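Local coordinates for protein carbohydrate deacetylase (Enterococcus faecalis, PDB 2I5I) that probably catalyses the magnesium-dependent deacetylation of acetylated carbohydrates during the breakdown of oligosaccharides, at residues K73-P77 with N108-Q113; I24-K29 with S55-L59. All coordinates share one frame. Residues are numbered along the deposited sequence.

How the contacts relate
Contact 2 comes first along the chain and is complete before contact 1 begins. Their centres lie about 28 Å apart, and their nearest atoms are still about 16 Å from each other, so the two do not touch. Both belong to the same parallel alpha/beta fold and are bridged in sequence by strand 60-65: residues 55-59 lead into it, and residues 73-77 lie in the long loop that follows it. In contact 2 that entry meets helix 18-29; in contact 1 the loop is held by helix 103-117. The strand carries H64, which with D13 and H130 may form the metal site; H130 is a predicted magnesium ligand. The contacts thus flank strand 60-65 in sequence.

Contact 1 of 2, residues K73-P77 with N108-Q113; sequences KPILP and NEWDAQ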
loop_
_atom_site.group_PDB
_atom_site.type_symbol
_atom_site.label_atom_id
_atom_site.label_comp_id
_atom_site.label_asym_id
_atom_site.label_seq_id
_atom_site.Cartn_x
_atom_site.Cartn_y
_atom_site.Cartn_z
ATOM N N LYS A 73 -25.556 -12.543 17.213
ATOM C CA LYS A 73 -26.828 -12.796 16.564
ATOM C C LYS A 73 -26.569 -13.342 15.161
ATOM O O LYS A 73 -25.529 -13.095 14.564
ATOM C CB LYS A 73 -27.639 -11.514 16.451
ATOM C CG LYS A 73 -27.872 -10.773 17.757
ATOM C CD LYS A 73 -28.808 -9.591 17.567
ATOM C CE LYS A 73 -29.524 -9.262 18.860
ATOM N NZ LYS A 73 -30.515 -8.177 18.710
ATOM N N PRO A 74 -27.523 -14.066 14.595
ATOM C CA PRO A 74 -27.389 -14.442 13.184
ATOM C C PRO A 74 -27.407 -13.228 12.271
ATOM O O PRO A 74 -27.850 -12.138 12.624
ATOM C CB PRO A 74 -28.618 -15.305 12.911
ATOM C CG PRO A 74 -29.425 -15.339 14.153
ATOM C CD PRO A 74 -28.740 -14.562 15.227
ATOM N N ILE A 75 -26.945 -13.455 11.045
ATOM C CA ILE A 75 -27.026 -12.484 9.963
ATOM C C ILE A 75 -28.461 -12.121 9.615
ATOM O O ILE A 75 -28.863 -10.966 9.436
ATOM C CB ILE A 75 -26.315 -13.046 8.719
ATOM C CG1 ILE A 75 -24.818 -13.377 8.924
ATOM C CG2 ILE A 75 -26.468 -12.119 7.541
ATOM C CD1 ILE A 75 -24.077 -12.110 9.331
ATOM N N LEU A 76 -29.327 -13.143 9.489
ATOM C CA LEU A 76 -30.712 -12.923 9.116
ATOM C C LEU A 76 -31.547 -12.472 10.311
ATOM O O LEU A 76 -31.268 -12.864 11.443
ATOM C CB LEU A 76 -31.304 -14.207 8.515
ATOM C CG LEU A 76 -30.655 -14.686 7.212
ATOM C CD1 LEU A 76 -31.207 -16.039 6.787
ATOM C CD2 LEU A 76 -30.852 -13.649 6.113
ATOM N N PRO A 77 -32.543 -11.640 10.058
ATOM C CA PRO A 77 -33.378 -11.155 11.184
ATOM C C PRO A 77 -34.043 -12.355 11.855
ATOM O O PRO A 77 -34.302 -13.394 11.249
ATOM C CB PRO A 77 -34.386 -10.229 10.534
ATOM C CG PRO A 77 -33.925 -9.980 9.142
ATOM C CD PRO A 77 -32.976 -11.074 8.773
ATOM N N ASN A 108 -30.445 -21.384 5.413
ATOM C CA ASN A 108 -30.596 -19.991 5.018
ATOM C C ASN A 108 -29.585 -19.103 5.739
ATOM O O ASN A 108 -28.966 -18.219 5.154
ATOM C CB ASN A 108 -32.011 -19.483 5.288
ATOM C CG ASN A 108 -33.033 -20.216 4.430
ATOM O OD1 ASN A 108 -32.705 -20.613 3.304
ATOM N ND2 ASN A 108 -34.245 -20.400 4.935
ATOM N N GLU A 109 -29.464 -19.357 7.039
ATOM C CA GLU A 109 -28.529 -18.535 7.817
ATOM C C GLU A 109 -27.093 -18.777 7.366
ATOM O O GLU A 109 -26.322 -17.823 7.184
ATOM C CB GLU A 109 -28.696 -18.814 9.314
ATOM C CG GLU A 109 -27.593 -18.213 10.178
ATOM C CD GLU A 109 -27.523 -16.704 10.136
ATOM O OE1 GLU A 109 -28.534 -16.060 9.789
ATOM O OE2 GLU A 109 -26.457 -16.147 10.503
ATOM N N TRP A 110 -26.702 -20.041 7.179
ATOM C CA TRP A 110 -25.315 -20.282 6.745
ATOM C C TRP A 110 -25.079 -19.733 5.354
ATOM O O TRP A 110 -24.013 -19.193 5.025
ATOM C CB TRP A 110 -25.008 -21.775 6.877
ATOM C CG TRP A 110 -24.702 -22.189 8.288
ATOM C CD1 TRP A 110 -24.606 -21.411 9.411
ATOM C CD2 TRP A 110 -24.441 -23.534 8.713
ATOM N NE1 TRP A 110 -24.303 -22.204 10.497
ATOM C CE2 TRP A 110 -24.196 -23.511 10.105
ATOM C CE3 TRP A 110 -24.397 -24.754 8.045
ATOM C CZ2 TRP A 110 -23.912 -24.678 10.813
ATOM C CZ3 TRP A 110 -24.115 -25.908 8.759
ATOM C CH2 TRP A 110 -23.875 -25.877 10.134
ATOM N N ASP A 111 -26.086 -19.833 4.480
ATOM C CA ASP A 111 -25.970 -19.234 3.154
ATOM C C ASP A 111 -25.735 -17.734 3.312
ATOM O O ASP A 111 -24.881 -17.123 2.669
ATOM C CB ASP A 111 -27.234 -19.530 2.364
ATOM C CG ASP A 111 -27.334 -18.876 1.002
ATOM O OD1 ASP A 111 -26.606 -19.289 0.064
ATOM O OD2 ASP A 111 -28.149 -17.948 0.851
ATOM N N ALA A 112 -26.502 -17.110 4.186
ATOM C CA ALA A 112 -26.339 -15.696 4.508
ATOM C C ALA A 112 -24.935 -15.401 5.036
ATOM O O ALA A 112 -24.360 -14.357 4.728
ATOM C CB ALA A 112 -27.389 -15.309 5.535
ATOM N N GLN A 113 -24.374 -16.316 5.826
ATOM C CA GLN A 113 -23.042 -16.088 6.385
ATOM C C GLN A 113 -21.990 -16.117 5.299
ATOM O O GLN A 113 -20.957 -15.454 5.326
ATOM C CB GLN A 113 -22.723 -17.125 7.471
ATOM C CG GLN A 113 -23.412 -16.750 8.788
ATOM C CD GLN A 113 -23.264 -17.807 9.864
ATOM O OE1 GLN A 113 -22.263 -18.519 9.998
ATOM N NE2 GLN A 113 -24.291 -17.934 10.704
#
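In this parallel alpha/beta fold, the loop after strand 60-65 rests on one face of helix 103-117, where a glutamate carboxylate accepts hydrogen bonds from two successive backbone NH groups. N108 meets L76 CD1 with both its O (3.5 Å) and its CB (3.8 Å), so the leucine side chain reaches the helix surface. E109 is the centre of the contact. Its CA-CB bond points sideways, but chi1 t and chi2 p bring the carboxylate to the loop: E109 OE2 accepts from I75 N at 2.8 Å and E109 OE1 from L76 N at 3.0 Å. The helical angles of I75 (-61/-46) after the extended P74 are consistent with both NH groups facing one carboxylate. W110 and D111 turn to other neighbours: W110 packs on helix 138-151, while D111 makes salt bridges to K150 and to K6 of the second subunit. One turn on from N108, A112 supplies a small apolar surface, its CB 3.7 Å from L76 CG and 3.9 Å from I75 CG2. L254 of the second subunit packs on I75 and A112, placing this junction at an interface with that subunit. Q113 completes the polar network; its side chain is about 7 Å from that of H130, the predicted magnesium ligand. Q113 OE1 accepts from T66 N, Q113 CG lies 3.7 Å from I75 CG1, and Q113 NE2 donates to E109 OE2 at 2.8 Å.

Contact 2 of 2, residues I24-K29 with S55-L59; sequences IIEAHK and SAPTL
H28, with the most surface covered, sits in the last turn of helix 18-29 and directs its ring at the turn of residues 56-59. H28 CA is 7.1 Å from L59 CA, and one helical turn earlier I25 CA is 6.4 Å from A56 CA. S55 has -116/-10, and A56 (-138/54) is the first residue after helix 45-55 to leave helical phi/psi. The turn is type I, with P57 at -64/-18 and T58 at -85/-4, closed by L59 N to A56 O at 2.9 Å. With chi1 t and chi2 72°, H28 NE2 lies 2.7 Å from T58 OG1, a hydrogen bond near the ring plane, while H28 ND1 is hydrogen-bonded to V33 O. L59, next in buried area (chi1 t, chi2 p), covers one ring face: L59 CB is 3.9 Å from the centroid of the H28 ring, 17° off the normal, a CH-pi contact. These segments belong to consecutive beta-alpha-beta units: helix 18-29 leads towards strand 35-38, and helix 45-55 ends before strand 60-65, parallel to 35-38. S55 OG packs 3.8 Å from I25 CD1 and is hydrogen-bonded to S51 O. I25 CG1 is 4.1 Å from A56 CB, and I24 CG2 4.4 Å from L59 CD2.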
loop_
_atom_site.group_PDB
_atom_site.type_symbol
_atom_site.label_atom_id
_atom_site.label_comp_id
_atom_site.label_asym_id
_atom_site.label_seq_id
_atom_site.Cartn_x
_atom_site.Cartn_y
_atom_site.Cartn_z
ATOM N N ILE A 24 -3.536 -14.380 15.321
ATOM C CA ILE A 24 -3.454 -15.283 14.165
ATOM C C ILE A 24 -2.466 -14.795 13.130
ATOM O O ILE A 24 -1.646 -15.554 12.611
ATOM C CB ILE A 24 -4.850 -15.468 13.544
ATOM C CG1 ILE A 24 -5.762 -16.286 14.471
ATOM C CG2 ILE A 24 -4.786 -16.117 12.183
ATOM C CD1 ILE A 24 -7.231 -16.127 14.193
ATOM N N ILE A 25 -2.496 -13.491 12.807
ATOM C CA ILE A 25 -1.539 -12.975 11.827
ATOM C C ILE A 25 -0.110 -13.237 12.259
ATOM O O ILE A 25 0.727 -13.594 11.425
ATOM C CB ILE A 25 -1.824 -11.479 11.565
ATOM C CG1 ILE A 25 -3.108 -11.268 10.771
ATOM C CG2 ILE A 25 -0.642 -10.798 10.879
ATOM C CD1 ILE A 25 -3.607 -9.848 10.576
ATOM N N GLU A 26 0.200 -13.095 13.544
ATOM C CA GLU A 26 1.536 -13.381 14.069
ATOM C C GLU A 26 1.982 -14.825 13.846
ATOM O O GLU A 26 3.088 -15.142 13.440
ATOM C CB GLU A 26 1.533 -13.052 15.564
ATOM C CG GLU A 26 2.878 -13.206 16.240
ATOM C CD GLU A 26 3.949 -12.206 15.857
ATOM O OE1 GLU A 26 3.662 -11.178 15.207
ATOM O OE2 GLU A 26 5.127 -12.459 16.223
ATOM N N ALA A 27 1.053 -15.715 14.184
ATOM C CA ALA A 27 1.257 -17.152 14.069
ATOM C C ALA A 27 1.476 -17.564 12.624
ATOM O O ALA A 27 2.168 -18.542 12.353
ATOM C CB ALA A 27 0.028 -17.841 14.677
ATOM N N HIS A 28 0.905 -16.826 11.677
ATOM C CA HIS A 28 1.166 -17.115 10.269
ATOM C C HIS A 28 2.502 -16.543 9.817
ATOM O O HIS A 28 3.343 -17.241 9.237
ATOM C CB HIS A 28 0.037 -16.559 9.407
ATOM C CG HIS A 28 0.290 -16.502 7.943
ATOM N ND1 HIS A 28 0.316 -17.641 7.164
ATOM C CD2 HIS A 28 0.539 -15.480 7.094
ATOM C CE1 HIS A 28 0.569 -17.325 5.911
ATOM N NE2 HIS A 28 0.702 -16.015 5.832
ATOM N N LYS A 29 2.710 -15.258 10.091
ATOM C CA LYS A 29 3.860 -14.543 9.533
ATOM C C LYS A 29 5.171 -14.992 10.162
ATOM O O LYS A 29 6.172 -15.032 9.448
ATOM C CB LYS A 29 3.661 -13.031 9.696
ATOM C CG LYS A 29 2.580 -12.463 8.782
ATOM C CD LYS A 29 2.382 -10.971 9.011
ATOM C CE LYS A 29 3.176 -10.158 7.998
ATOM N NZ LYS A 29 3.398 -8.760 8.507
ATOM N N SER A 55 -1.564 -6.537 5.790
ATOM C CA SER A 55 -0.440 -7.014 6.594
ATOM C C SER A 55 -0.224 -8.520 6.560
ATOM O O SER A 55 0.840 -8.977 7.019
ATOM C CB SER A 55 -0.626 -6.489 8.029
ATOM O OG SER A 55 -1.473 -7.282 8.804
ATOM N N ALA A 56 -1.133 -9.332 6.015
ATOM C CA ALA A 56 -0.917 -10.774 5.883
ATOM C C ALA A 56 -1.395 -11.290 4.527
ATOM O O ALA A 56 -2.220 -12.207 4.489
ATOM C CB ALA A 56 -1.643 -11.519 6.997
ATOM N N PRO A 57 -0.932 -10.722 3.422
ATOM C CA PRO A 57 -1.479 -11.023 2.096
ATOM C C PRO A 57 -1.263 -12.481 1.685
ATOM O O PRO A 57 -1.931 -12.966 0.765
ATOM C CB PRO A 57 -0.675 -10.121 1.150
ATOM C CG PRO A 57 0.590 -9.830 1.906
ATOM C CD PRO A 57 0.165 -9.739 3.342
ATOM N N THR A 58 -0.348 -13.188 2.341
ATOM C CA THR A 58 -0.103 -14.578 2.036
ATOM C C THR A 58 -1.070 -15.510 2.768
ATOM O O THR A 58 -1.022 -16.737 2.593
ATOM C CB THR A 58 1.336 -14.988 2.401
ATOM O OG1 THR A 58 1.616 -14.629 3.758
ATOM C CG2 THR A 58 2.345 -14.225 1.546
ATOM N N LEU A 59 -1.926 -14.957 3.627
ATOM C CA LEU A 59 -2.719 -15.851 4.486
ATOM C C LEU A 59 -3.982 -16.333 3.794
ATOM O O LEU A 59 -4.758 -15.536 3.274
ATOM C CB LEU A 59 -3.042 -15.146 5.799
ATOM C CG LEU A 59 -3.977 -15.861 6.774
ATOM C CD1 LEU A 59 -3.396 -17.203 7.182
ATOM C CD2 LEU A 59 -4.259 -15.015 8.005
#